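Local coordinates for protein glutathione S-transferase (Natrialba magadii ATCC 43099, PDB 6GZF) that probably catalyses glutathione-dependent transfer reactions, as a Xi class glutathione transferase from a haloalkaliphilic archaeon, at residues Met156-Phe161 with Asp170-Gly175; Glu174-Lys179 with Ala232-Thr237; Ala47-Glu52 with Leu137-Glu142; Gln182-Ile187 with Thr237-Ala242; Leu278-Gly283 with Asp317-His322. One frame throughout, in Å; residues are numbered along the deposited sequence.

Contact 1 of 5, residues Met156-Phe161 with Asp170-Gly175; sequences MFDTEF and DLYPEG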
# COMPACT_ATOMS: atom_id res chain seq x y z
N MET A 156 11.24 12.29 31.05
CA MET A 156 11.12 12.31 32.50
C MET A 156 11.11 10.90 33.08
O MET A 156 11.54 10.69 34.22
CB MET A 156 9.86 13.08 32.93
CG MET A 156 8.54 12.41 32.58
SD MET A 156 7.14 13.42 33.09
CE MET A 156 7.14 14.68 31.81
N PHE A 157 10.64 9.93 32.30
CA PHE A 157 10.79 8.52 32.67
C PHE A 157 12.26 8.17 32.76
O PHE A 157 12.68 7.36 33.58
CB PHE A 157 10.11 7.60 31.65
CG PHE A 157 8.64 7.42 31.85
CD1 PHE A 157 7.94 8.20 32.76
CD2 PHE A 157 7.95 6.45 31.14
CE1 PHE A 157 6.58 8.03 32.94
CE2 PHE A 157 6.59 6.27 31.32
CZ PHE A 157 5.90 7.06 32.23
N ASP A 158 13.04 8.81 31.90
CA ASP A 158 14.45 8.50 31.72
C ASP A 158 15.35 9.14 32.79
O ASP A 158 16.27 8.50 33.29
CB ASP A 158 14.90 8.95 30.33
CG ASP A 158 16.23 8.37 29.92
OD1 ASP A 158 16.64 7.34 30.49
OD2 ASP A 158 16.87 8.95 29.01
N THR A 159 15.06 10.39 33.14
CA THR A 159 16.00 11.16 33.95
C THR A 159 15.51 11.52 35.35
O THR A 159 16.26 12.11 36.13
CB THR A 159 16.37 12.48 33.23
OG1 THR A 159 15.19 13.28 33.06
CG2 THR A 159 16.98 12.19 31.87
N GLU A 160 14.27 11.17 35.68
CA GLU A 160 13.68 11.65 36.93
C GLU A 160 13.24 10.54 37.90
O GLU A 160 12.99 10.81 39.07
CB GLU A 160 12.48 12.55 36.62
CG GLU A 160 12.79 13.69 35.66
CD GLU A 160 13.87 14.62 36.17
OE1 GLU A 160 13.62 15.32 37.17
OE2 GLU A 160 14.97 14.65 35.57
N PHE A 161 13.15 9.31 37.41
CA PHE A 161 12.68 8.20 38.25
C PHE A 161 13.80 7.22 38.62
O PHE A 161 13.56 6.01 38.71
CB PHE A 161 11.56 7.44 37.54
CG PHE A 161 10.25 8.19 37.50
CD1 PHE A 161 9.97 9.06 36.45
CD2 PHE A 161 9.30 8.01 38.49
CE1 PHE A 161 8.77 9.74 36.41
CE2 PHE A 161 8.10 8.69 38.45
CZ PHE A 161 7.83 9.56 37.40
N ASP A 170 20.86 4.23 31.09
CA ASP A 170 20.88 5.67 30.91
C ASP A 170 20.70 6.03 29.43
O ASP A 170 21.68 6.11 28.68
CB ASP A 170 22.18 6.25 31.46
CG ASP A 170 22.19 7.77 31.48
OD1 ASP A 170 21.11 8.38 31.34
OD2 ASP A 170 23.28 8.35 31.66
N LEU A 171 19.45 6.24 29.02
CA LEU A 171 19.12 6.49 27.63
C LEU A 171 19.27 7.97 27.26
O LEU A 171 18.78 8.41 26.22
CB LEU A 171 17.70 6.02 27.33
CG LEU A 171 17.38 4.58 27.73
CD1 LEU A 171 15.89 4.32 27.69
CD2 LEU A 171 18.12 3.59 26.83
N TYR A 172 19.93 8.72 28.13
CA TYR A 172 20.24 10.12 27.87
C TYR A 172 21.56 10.46 28.56
O TYR A 172 21.60 11.32 29.44
CB TYR A 172 19.10 11.02 28.37
CG TYR A 172 19.19 12.47 27.96
CD1 TYR A 172 19.18 12.85 26.63
CD2 TYR A 172 19.23 13.47 28.93
CE1 TYR A 172 19.24 14.18 26.26
CE2 TYR A 172 19.29 14.80 28.57
CZ TYR A 172 19.30 15.15 27.24
OH TYR A 172 19.36 16.48 26.88
N PRO A 173 22.65 9.78 28.16
CA PRO A 173 23.90 9.80 28.92
C PRO A 173 24.74 11.06 28.71
O PRO A 173 24.59 11.75 27.70
CB PRO A 173 24.63 8.57 28.39
CG PRO A 173 24.20 8.48 26.98
CD PRO A 173 22.78 8.99 26.92
N GLU A 174 25.63 11.32 29.66
CA GLU A 174 26.52 12.47 29.60
C GLU A 174 27.45 12.39 28.40
O GLU A 174 28.07 11.35 28.14
CB GLU A 174 27.34 12.57 30.90
CG GLU A 174 28.68 13.27 30.75
CD GLU A 174 29.71 12.77 31.75
OE1 GLU A 174 29.48 11.70 32.35
OE2 GLU A 174 30.75 13.44 31.92
N GLY A 175 27.55 13.49 27.65
CA GLY A 175 28.41 13.55 26.49
C GLY A 175 27.68 13.24 25.20
O GLY A 175 28.20 13.47 24.11

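Contact 2 of 5, residues Glu174-Lys179 with Ala232-Thr237; sequences EGYQEK and AGDRLT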
# COMPACT_ATOMS: atom_id res chain seq x y z
N GLU A 174 25.63 11.32 29.66
CA GLU A 174 26.52 12.47 29.60
C GLU A 174 27.45 12.39 28.40
O GLU A 174 28.07 11.35 28.14
CB GLU A 174 27.34 12.57 30.90
CG GLU A 174 28.68 13.27 30.75
CD GLU A 174 29.71 12.77 31.75
OE1 GLU A 174 29.48 11.70 32.35
OE2 GLU A 174 30.75 13.44 31.92
N GLY A 175 27.55 13.49 27.65
CA GLY A 175 28.41 13.55 26.49
C GLY A 175 27.68 13.24 25.20
O GLY A 175 28.20 13.47 24.11
N TYR A 176 26.47 12.70 25.32
CA TYR A 176 25.67 12.33 24.16
C TYR A 176 24.41 13.18 24.04
O TYR A 176 23.82 13.27 22.96
CB TYR A 176 25.28 10.85 24.22
CG TYR A 176 26.43 9.88 24.09
CD1 TYR A 176 26.86 9.45 22.85
CD2 TYR A 176 27.07 9.38 25.22
CE1 TYR A 176 27.90 8.55 22.73
CE2 TYR A 176 28.12 8.49 25.11
CZ TYR A 176 28.53 8.08 23.86
OH TYR A 176 29.57 7.19 23.74
N GLN A 177 24.02 13.81 25.14
CA GLN A 177 22.74 14.50 25.26
C GLN A 177 22.46 15.50 24.13
O GLN A 177 21.36 15.52 23.57
CB GLN A 177 22.66 15.23 26.60
CG GLN A 177 22.68 14.31 27.80
CD GLN A 177 22.71 15.06 29.12
OE1 GLN A 177 22.79 16.29 29.14
NE2 GLN A 177 22.66 14.33 30.22
N GLU A 178 23.45 16.32 23.81
CA GLU A 178 23.29 17.36 22.80
C GLU A 178 22.98 16.75 21.43
O GLU A 178 22.16 17.28 20.68
CB GLU A 178 24.54 18.23 22.73
CG GLU A 178 24.27 19.72 22.72
CD GLU A 178 25.47 20.53 23.17
OE1 GLU A 178 26.60 20.22 22.73
OE2 GLU A 178 25.28 21.48 23.97
N LYS A 179 23.64 15.64 21.12
CA LYS A 179 23.41 14.94 19.86
C LYS A 179 22.08 14.19 19.89
O LYS A 179 21.36 14.15 18.89
CB LYS A 179 24.56 13.97 19.57
CG LYS A 179 24.35 13.10 18.34
CD LYS A 179 24.25 13.94 17.07
CE LYS A 179 25.61 14.41 16.60
NZ LYS A 179 25.52 15.26 15.38
N ALA A 232 23.04 7.84 17.99
CA ALA A 232 24.02 8.70 18.63
C ALA A 232 25.38 8.00 18.67
O ALA A 232 26.34 8.52 19.23
CB ALA A 232 23.57 9.09 20.03
N GLY A 233 25.43 6.81 18.09
CA GLY A 233 26.68 6.09 17.94
C GLY A 233 26.88 4.92 18.89
O GLY A 233 26.32 3.84 18.69
N ASP A 234 27.68 5.15 19.92
CA ASP A 234 28.14 4.09 20.80
C ASP A 234 27.06 3.51 21.71
O ASP A 234 27.12 2.34 22.08
CB ASP A 234 29.30 4.61 21.66
CG ASP A 234 30.11 3.50 22.29
OD1 ASP A 234 30.27 2.44 21.65
OD2 ASP A 234 30.58 3.68 23.43
N ARG A 235 26.08 4.33 22.07
CA ARG A 235 25.12 3.93 23.11
C ARG A 235 23.66 4.04 22.70
O ARG A 235 23.29 4.86 21.86
CB ARG A 235 25.35 4.77 24.37
CG ARG A 235 26.79 4.77 24.86
CD ARG A 235 26.83 5.15 26.33
NE ARG A 235 25.97 4.28 27.11
CZ ARG A 235 25.62 4.51 28.38
NH1 ARG A 235 24.83 3.65 29.01
NH2 ARG A 235 26.07 5.59 29.00
N LEU A 236 22.83 3.19 23.31
CA LEU A 236 21.39 3.22 23.11
C LEU A 236 20.78 4.42 23.82
O LEU A 236 20.97 4.60 25.02
CB LEU A 236 20.75 1.93 23.62
CG LEU A 236 19.30 1.65 23.22
CD1 LEU A 236 19.22 1.28 21.76
CD2 LEU A 236 18.70 0.56 24.09
N THR A 237 20.04 5.25 23.08
CA THR A 237 19.46 6.46 23.65
C THR A 237 17.99 6.64 23.28
O THR A 237 17.40 5.79 22.60
CB THR A 237 20.23 7.72 23.19
OG1 THR A 237 20.14 7.84 21.77
CG2 THR A 237 21.69 7.64 23.61

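Contact 3 of 5, residues Ala47-Glu52 with Leu137-Glu142; sequences ARFQPE and LWDTEE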
# COMPACT_ATOMS: atom_id res chain seq x y z
N ALA A 47 9.60 21.01 43.61
CA ALA A 47 8.74 20.73 42.47
C ALA A 47 7.34 20.27 42.88
O ALA A 47 7.15 19.67 43.94
CB ALA A 47 9.38 19.69 41.57
N ARG A 48 6.37 20.56 42.02
CA ARG A 48 4.98 20.18 42.24
C ARG A 48 4.78 18.68 42.15
O ARG A 48 4.35 18.03 43.10
CB ARG A 48 4.08 20.91 41.24
CG ARG A 48 2.61 20.58 41.33
CD ARG A 48 1.83 21.42 40.32
NE ARG A 48 0.45 20.97 40.16
CZ ARG A 48 -0.39 21.48 39.27
NH1 ARG A 48 -1.63 21.01 39.18
NH2 ARG A 48 0.00 22.46 38.47
N PHE A 49 5.10 18.12 40.99
CA PHE A 49 5.01 16.68 40.78
C PHE A 49 6.35 16.00 41.02
O PHE A 49 7.20 15.95 40.13
CB PHE A 49 4.51 16.36 39.37
CG PHE A 49 3.19 16.99 39.04
CD1 PHE A 49 2.00 16.40 39.42
CD2 PHE A 49 3.14 18.18 38.33
CE1 PHE A 49 0.79 16.98 39.11
CE2 PHE A 49 1.93 18.77 38.01
CZ PHE A 49 0.76 18.17 38.40
N GLN A 50 6.54 15.50 42.24
CA GLN A 50 7.76 14.77 42.58
C GLN A 50 7.59 13.29 42.26
O GLN A 50 6.49 12.75 42.34
CB GLN A 50 8.10 14.96 44.06
CG GLN A 50 9.17 16.02 44.30
CD GLN A 50 9.05 16.68 45.66
OE1 GLN A 50 9.81 16.37 46.57
NE2 GLN A 50 8.10 17.59 45.79
N PRO A 51 8.70 12.62 41.88
CA PRO A 51 8.65 11.19 41.54
C PRO A 51 8.40 10.30 42.76
O PRO A 51 9.23 10.25 43.67
CB PRO A 51 10.04 10.93 40.95
CG PRO A 51 10.91 11.98 41.54
CD PRO A 51 10.04 13.19 41.69
N GLU A 52 7.26 9.62 42.77
CA GLU A 52 6.95 8.66 43.83
C GLU A 52 6.87 7.24 43.26
O GLU A 52 6.93 7.05 42.04
CB GLU A 52 5.65 9.02 44.54
CG GLU A 52 5.71 10.33 45.32
CD GLU A 52 4.45 10.59 46.12
OE1 GLU A 52 4.09 11.77 46.30
OE2 GLU A 52 3.82 9.61 46.57
N LEU A 137 0.07 10.77 30.87
CA LEU A 137 0.61 10.51 32.20
C LEU A 137 -0.32 11.11 33.25
O LEU A 137 -0.56 12.32 33.26
CB LEU A 137 2.02 11.07 32.35
CG LEU A 137 2.70 10.77 33.69
CD1 LEU A 137 2.90 9.27 33.87
CD2 LEU A 137 4.02 11.51 33.81
N TRP A 138 -0.85 10.26 34.12
CA TRP A 138 -1.86 10.69 35.08
C TRP A 138 -1.36 10.65 36.52
O TRP A 138 -0.74 9.67 36.94
CB TRP A 138 -3.11 9.82 34.94
CG TRP A 138 -4.28 10.30 35.75
CD1 TRP A 138 -4.52 10.06 37.07
CD2 TRP A 138 -5.37 11.10 35.28
NE1 TRP A 138 -5.69 10.66 37.46
CE2 TRP A 138 -6.24 11.30 36.38
CE3 TRP A 138 -5.71 11.66 34.05
CZ2 TRP A 138 -7.41 12.05 36.27
CZ3 TRP A 138 -6.87 12.40 33.95
CH2 TRP A 138 -7.71 12.59 35.05
N ASP A 139 -1.63 11.71 37.26
CA ASP A 139 -1.31 11.77 38.68
C ASP A 139 -2.52 11.39 39.52
O ASP A 139 -3.59 11.98 39.39
CB ASP A 139 -0.81 13.16 39.07
CG ASP A 139 -0.49 13.27 40.55
OD1 ASP A 139 0.01 12.28 41.12
OD2 ASP A 139 -0.73 14.35 41.13
N THR A 140 -2.35 10.40 40.40
CA THR A 140 -3.46 9.91 41.21
C THR A 140 -3.67 10.75 42.47
O THR A 140 -4.69 10.63 43.14
CB THR A 140 -3.24 8.44 41.62
OG1 THR A 140 -1.92 8.28 42.16
CG2 THR A 140 -3.40 7.53 40.42
N GLU A 141 -2.70 11.60 42.79
CA GLU A 141 -2.79 12.44 43.98
C GLU A 141 -3.57 13.72 43.70
O GLU A 141 -4.52 14.04 44.42
CB GLU A 141 -1.40 12.77 44.51
CG GLU A 141 -1.40 13.43 45.88
CD GLU A 141 -1.06 12.46 47.00
OE1 GLU A 141 -0.07 11.72 46.86
OE2 GLU A 141 -1.79 12.44 48.01
N GLU A 142 -3.18 14.45 42.66
CA GLU A 142 -3.88 15.66 42.27
C GLU A 142 -5.07 15.34 41.38
O GLU A 142 -5.89 16.22 41.08
CB GLU A 142 -2.94 16.64 41.56
CG GLU A 142 -2.40 17.74 42.45
CD GLU A 142 -1.85 18.91 41.65
OE1 GLU A 142 -2.50 19.30 40.65
OE2 GLU A 142 -0.78 19.44 42.03

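Contact 4 of 5, residues Gln182-Ile187 with Thr237-Ala242; sequences QIIDNI and TEADIA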
# COMPACT_ATOMS: atom_id res chain seq x y z
N GLN A 182 19.46 16.46 19.30
CA GLN A 182 19.52 16.88 17.91
C GLN A 182 18.83 15.89 16.98
O GLN A 182 18.03 16.27 16.13
CB GLN A 182 20.98 17.07 17.46
CG GLN A 182 21.12 17.67 16.07
CD GLN A 182 22.52 17.50 15.51
OE1 GLN A 182 22.95 16.39 15.20
NE2 GLN A 182 23.24 18.61 15.37
N ILE A 183 19.14 14.61 17.16
CA ILE A 183 18.59 13.55 16.32
C ILE A 183 17.07 13.46 16.46
O ILE A 183 16.35 13.32 15.47
CB ILE A 183 19.21 12.18 16.65
CG1 ILE A 183 20.72 12.21 16.38
CG2 ILE A 183 18.56 11.08 15.83
CD1 ILE A 183 21.41 10.90 16.66
N ILE A 184 16.59 13.55 17.70
CA ILE A 184 15.16 13.53 17.98
C ILE A 184 14.44 14.65 17.25
O ILE A 184 13.37 14.45 16.68
CB ILE A 184 14.88 13.64 19.50
CG1 ILE A 184 15.41 12.41 20.23
CG2 ILE A 184 13.39 13.80 19.76
CD1 ILE A 184 15.41 12.55 21.74
N ASP A 185 15.04 15.84 17.26
CA ASP A 185 14.45 17.00 16.60
C ASP A 185 14.46 16.86 15.08
O ASP A 185 13.51 17.26 14.41
CB ASP A 185 15.19 18.27 17.01
CG ASP A 185 14.36 19.52 16.82
OD1 ASP A 185 13.66 19.92 17.78
OD2 ASP A 185 14.40 20.10 15.71
N ASN A 186 15.52 16.27 14.55
CA ASN A 186 15.67 16.14 13.10
C ASN A 186 14.66 15.15 12.52
O ASN A 186 13.85 15.52 11.68
CB ASN A 186 17.10 15.71 12.75
CG ASN A 186 17.38 15.76 11.25
OD1 ASN A 186 16.46 15.86 10.43
ND2 ASN A 186 18.65 15.67 10.88
N ILE A 187 14.71 13.91 12.98
CA ILE A 187 13.86 12.85 12.44
C ILE A 187 12.37 13.07 12.69
O ILE A 187 11.53 12.34 12.18
CB ILE A 187 14.24 11.47 13.03
CG1 ILE A 187 13.74 11.36 14.47
CG2 ILE A 187 15.74 11.24 12.94
CD1 ILE A 187 13.38 9.95 14.89
N THR A 237 20.04 5.25 23.08
CA THR A 237 19.46 6.46 23.65
C THR A 237 17.99 6.64 23.28
O THR A 237 17.40 5.79 22.60
CB THR A 237 20.23 7.72 23.19
OG1 THR A 237 20.14 7.84 21.77
CG2 THR A 237 21.69 7.64 23.61
N GLU A 238 17.40 7.74 23.74
CA GLU A 238 16.02 8.08 23.41
C GLU A 238 15.84 8.28 21.91
O GLU A 238 14.76 8.07 21.37
CB GLU A 238 15.59 9.35 24.15
CG GLU A 238 15.61 9.26 25.66
CD GLU A 238 15.05 10.51 26.32
OE1 GLU A 238 14.55 11.39 25.58
OE2 GLU A 238 15.12 10.62 27.56
N ALA A 239 16.92 8.70 21.25
CA ALA A 239 16.90 8.94 19.81
C ALA A 239 16.54 7.67 19.06
O ALA A 239 15.86 7.71 18.03
CB ALA A 239 18.25 9.47 19.35
N ASP A 240 16.99 6.53 19.57
CA ASP A 240 16.71 5.24 18.96
C ASP A 240 15.26 4.82 19.19
O ASP A 240 14.65 4.18 18.34
CB ASP A 240 17.66 4.17 19.49
CG ASP A 240 19.12 4.56 19.34
OD1 ASP A 240 19.66 5.21 20.26
OD2 ASP A 240 19.72 4.22 18.30
N ILE A 241 14.72 5.19 20.35
CA ILE A 241 13.35 4.84 20.70
C ILE A 241 12.36 5.58 19.80
O ILE A 241 11.35 5.01 19.37
CB ILE A 241 13.04 5.17 22.18
CG1 ILE A 241 14.02 4.42 23.09
CG2 ILE A 241 11.61 4.80 22.52
CD1 ILE A 241 13.70 4.55 24.56
N ALA A 242 12.65 6.84 19.50
CA ALA A 242 11.82 7.64 18.61
C ALA A 242 11.80 7.04 17.21
O ALA A 242 10.74 6.91 16.59
CB ALA A 242 12.31 9.07 18.57

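Contact 5 of 5, residues Leu278-Gly283 with Asp317-His322; sequences LYQTHG and DFEAPH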
# COMPACT_ATOMS: atom_id res chain seq x y z
N LEU A 278 17.27 -3.60 17.72
CA LEU A 278 16.46 -2.93 18.73
C LEU A 278 15.35 -3.83 19.25
O LEU A 278 15.10 -3.89 20.45
CB LEU A 278 15.86 -1.64 18.16
CG LEU A 278 16.83 -0.56 17.70
CD1 LEU A 278 16.07 0.68 17.27
CD2 LEU A 278 17.83 -0.24 18.79
N TYR A 279 14.69 -4.53 18.33
CA TYR A 279 13.59 -5.44 18.67
C TYR A 279 14.05 -6.51 19.65
O TYR A 279 13.29 -6.94 20.52
CB TYR A 279 13.03 -6.08 17.39
CG TYR A 279 11.80 -6.94 17.60
CD1 TYR A 279 11.91 -8.28 17.97
CD2 TYR A 279 10.53 -6.42 17.40
CE1 TYR A 279 10.79 -9.07 18.15
CE2 TYR A 279 9.40 -7.21 17.57
CZ TYR A 279 9.54 -8.53 17.95
OH TYR A 279 8.42 -9.31 18.12
N GLN A 280 15.30 -6.95 19.50
CA GLN A 280 15.83 -8.05 20.30
C GLN A 280 16.49 -7.57 21.59
O GLN A 280 16.95 -8.39 22.39
CB GLN A 280 16.81 -8.87 19.47
CG GLN A 280 16.18 -9.52 18.25
CD GLN A 280 17.21 -10.09 17.29
OE1 GLN A 280 18.38 -10.25 17.65
NE2 GLN A 280 16.78 -10.40 16.08
N THR A 281 16.55 -6.26 21.78
CA THR A 281 16.98 -5.71 23.06
C THR A 281 15.99 -6.17 24.13
O THR A 281 14.78 -5.96 23.99
CB THR A 281 17.07 -4.18 23.04
OG1 THR A 281 17.87 -3.75 21.93
CG2 THR A 281 17.70 -3.66 24.33
N HIS A 282 16.50 -6.80 25.18
CA HIS A 282 15.67 -7.51 26.15
C HIS A 282 14.58 -6.63 26.76
O HIS A 282 14.86 -5.58 27.34
CB HIS A 282 16.54 -8.09 27.26
CG HIS A 282 15.82 -9.09 28.13
ND1 HIS A 282 15.61 -10.39 27.73
CD2 HIS A 282 15.27 -8.97 29.36
CE1 HIS A 282 14.95 -11.03 28.69
NE2 HIS A 282 14.74 -10.19 29.68
N GLY A 283 13.33 -7.07 26.61
CA GLY A 283 12.19 -6.36 27.17
C GLY A 283 11.37 -5.63 26.14
O GLY A 283 10.15 -5.48 26.29
N ASP A 317 10.94 -11.53 9.89
CA ASP A 317 11.67 -12.25 10.93
C ASP A 317 12.47 -11.27 11.77
O ASP A 317 13.67 -11.08 11.55
CB ASP A 317 12.59 -13.30 10.31
CG ASP A 317 13.07 -14.33 11.32
OD1 ASP A 317 12.43 -14.46 12.38
OD2 ASP A 317 14.09 -15.00 11.04
N PHE A 318 11.81 -10.65 12.74
CA PHE A 318 12.47 -9.72 13.65
C PHE A 318 13.55 -10.44 14.47
O PHE A 318 14.54 -9.84 14.87
CB PHE A 318 11.46 -9.07 14.60
CG PHE A 318 10.58 -8.04 13.94
CD1 PHE A 318 11.12 -6.86 13.46
CD2 PHE A 318 9.22 -8.26 13.81
CE1 PHE A 318 10.31 -5.91 12.87
CE2 PHE A 318 8.41 -7.31 13.21
CZ PHE A 318 8.96 -6.13 12.74
N GLU A 319 13.33 -11.73 14.70
CA GLU A 319 14.24 -12.52 15.52
C GLU A 319 15.42 -13.07 14.72
O GLU A 319 16.19 -13.89 15.22
CB GLU A 319 13.48 -13.67 16.18
CG GLU A 319 12.22 -13.25 16.93
CD GLU A 319 12.51 -12.73 18.33
OE1 GLU A 319 13.68 -12.40 18.63
OE2 GLU A 319 11.56 -12.67 19.14
N ALA A 320 15.55 -12.61 13.48
CA ALA A 320 16.68 -13.01 12.64
C ALA A 320 17.97 -12.38 13.14
O ALA A 320 17.99 -11.20 13.49
CB ALA A 320 16.43 -12.64 11.19
N PRO A 321 19.06 -13.16 13.18
CA PRO A 321 20.36 -12.73 13.70
C PRO A 321 20.93 -11.51 12.98
O PRO A 321 20.71 -11.32 11.78
CB PRO A 321 21.25 -13.95 13.47
CG PRO A 321 20.31 -15.10 13.46
CD PRO A 321 19.06 -14.59 12.80
N HIS A 322 21.67 -10.69 13.73
CA HIS A 322 22.39 -9.56 13.16
C HIS A 322 23.86 -9.67 13.51
O HIS A 322 24.29 -10.65 14.12
CB HIS A 322 21.81 -8.23 13.66
CG HIS A 322 21.84 -8.08 15.15
ND1 HIS A 322 22.99 -7.74 15.83
CD2 HIS A 322 20.87 -8.23 16.08
CE1 HIS A 322 22.72 -7.68 17.13
NE2 HIS A 322 21.45 -7.97 17.30

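Contact 1 of 5, residues Met156-Phe161 with Asp170-Gly175
Between the thioredoxin-like N-terminal domain and the helical C-terminal domain of this transferase runs a linker, and here Asp-158, in the last turn of helix 150-159, meets that linker at Leu-171 and Tyr-172. The Asp-158 CG is anti to its backbone N (chi1 -166°), which carries CG toward the linker. OD1 of Asp-158 accepts a weak hydrogen bond from Leu-171 N at 3.4 Å, with an N-H...O angle of 145°. The other oxygen, Asp-158 OD2, lies against the linker's next peptide and side chain, 3.1 Å from Tyr-172 CB. Leu-171 CB lies close to both oxygens, 3.5 Å from Asp-158 OD2. One residue on, Thr-159 adds an apolar touch: its CG2 methyl reaches Tyr-172 CD2 at 3.9 Å, approaching the ring obliquely. Beyond the two segments, Tyr-172 OH is hydrogen-bonded to Asp-181, Arg-155 makes a cation-pi contact with the tyrosine ring, and Leu-171 pairs through its backbone with Glu-238. Asp-158 OD2 also lies close to the Glu-238 carboxylate, while the Asp-158 side chain packs on Lys-77. For this buried aspartate, with one weak bond across the contact, the nearby acid could raise the pKa, though Lys-77 and the arginine paired with Glu-238 would offset this.

Contact 2 of 5, residues Glu174-Lys179 with Ala232-Thr237
Tyr-176 leads into helix 177-192 of the helical GST C-terminal domain and lays its side chain against the loop 232-237, which ends at Thr-237, the N-cap of helix 238-247. Its CG is anti to the carbonyl carbon (chi1 -67°), starting the ring toward the loop. The CD1 and CE1 edge faces Ala-232 O, near the ring plane, with Tyr-176 CD1 3.8 Å from that oxygen and 4.3 Å from Ala-232 CB. Tyr-176 CE2 meets Arg-235 CD obliquely at 3.8 Å; the arginine chain crosses the tyrosine at about a right angle. The hydroxyl comes to Asp-234, with Tyr-176 OH 3.3 Å from Asp-234 CB. An alanine in place of Tyr-176 would probably leave Ala-232, Asp-234 and Arg-235 without their common packing partner and let the loop move more freely against the helix start. A turn further on, Lys-179 sends its NZ off to Gln-182, so here it is the aliphatic chain that counts: Lys-179 CG rests 4.4 Å from Ala-232 CB.

Contact 3 of 5, residues Ala47-Glu52 with Leu137-Glu142
The guanidinium of Arg-48 has Phe-49 CZ over one face, 3.2 Å above its plane and toward the rim, and the Glu-142 carboxylate at its edge, guanidinium and carboxylate planes 13° apart. That is a two-pronged salt bridge: Arg-48 NE donates to Glu-142 OE2 at 2.7 Å on its syn side, and NH1 donates to OE1 almost straight, though its very short length is doubtful. The Phe-49 ring carries Arg-48 CG over one face; Asp-139 OD2 meets its edge in plane, 3.6 Å from Phe-49 CE1, the carboxylate standing perpendicular to the ring. Asp-139 OD2 also accepts from Glu-142 N at 2.9 Å, from above the carboxylate plane, and OD1 pairs with Arg-55. An alanine in place of Asp-139 would probably cost Arg-55 this salt bridge and leave Glu-142 N without the OD2 acceptor, freeing the turn to shift. The bond from Glu-142 N makes an Asx motif where strand 136-139 turns toward strand 144-147, the beta hairpin of the thioredoxin-like fold.

Contact 4 of 5, residues Gln182-Ile187 with Thr237-Ala242
Ile-184 reaches across to Ala-239 and Glu-238 where helices 177-192 and 238-247 pack together; the axes of segments 182-187 and 238-242 are 8.9 Å apart and 19° from parallel. The CG1 of Ile-184, anti to the carbonyl carbon, lies against the backbone of the neighbouring helix, 3.8 Å from Ala-239 CA. From there Ile-184 CD1 goes on to Glu-238 CB at 4.0 Å, the two side chains passing at a slant. Ile-183 touches the same alanine at its methyl, Ile-183 CG2 3.9 Å from Ala-239 CB. One turn on, Ile-187 carries CG1 between its backbone N and carbonyl carbon (chi1 74°), and its CD1 meets Ala-242 CB at 3.9 Å. The start of helix 238-247 is closed by a capping box of Thr-237 and Asp-240, an arrangement familiar from the corresponding helix of other GSTs: Thr-237 N donates to Asp-240 OD1 at 2.8 Å, and Ala-239 N gives a weak bond to Thr-237 OG1. Glu-238 turns its carboxylate to Arg-155 in a salt bridge, and Trp-221 flanks Ile-183 and Ile-187. The two segments meet through van der Waals packing of isoleucines on alanines, with no hydrogen bond between them; polar side chains bond within the cap or outside.

Contact 5 of 5, residues Leu278-Gly283 with Asp317-His322
A type I beta turn from Asp-317 to Ala-320, closed by Ala-320 N to Asp-317 O, sets Phe-318 and Glu-319 against Tyr-279 and Gln-280 at the end of helix 271-279, with Tyr-279 and Phe-318 CA atoms 6.7 Å apart. The Tyr-279 CG is anti to its backbone N, which carries CG toward the turn. Phe-318 CB sits over the centre of the Tyr-279 ring, 3.5 Å from the centroid, a CH-pi contact. The Phe-318 ring is displaced toward Tyr-279 CD2 and CE2 in an offset stack, centroids 4.6 Å apart and planes tilted by 12°. At the tyrosine's edge, in plane, Glu-319 OE2 lies 3.8 Å from Tyr-279 CE1. The turn belongs to the C-terminal tail that follows helix 290-299 and folds back onto the GST helical domain, where Leu-275 also packs against Phe-318. Gln-280 ties the tail down with an extended chain. Gln-280 NE2 gives both hydrogens to backbone carbonyls: to Phe-318 O at 2.6 Å, in the carbonyl plane on a lone pair, and to Ala-320 O at 3.0 Å, from above the plane. Arg-276 NH1 also donates to Ala-320 O, making it a shared acceptor. Gln-280 OE1 lies 3.6 Å from His-322 CD2, the amide and imidazole planes 29° apart.

Only contact 4 is fully buried: isoleucines and alanines join helices 177-192 and 238-247 without a polar bond. Contacts 1 and 3 are partly buried, and contacts 2 and 5 lie at the surface. Contact 2 shares helix 177-192 and joins its start to the loop before helix 238-247, through an aromatic side chain. Contact 1 touches both, and its buried acid faces Glu-238 of contact 4, so charge lies beside the apolar packing. Contacts 3 and 5 sit about 35 Å apart, centre to centre, at different margins of the fold. Contact 3 pins a loop to the N-terminal sheet by a salt bridge, whereas contact 5 secures the tail by ring stacking and amide-to-carbonyl bonds.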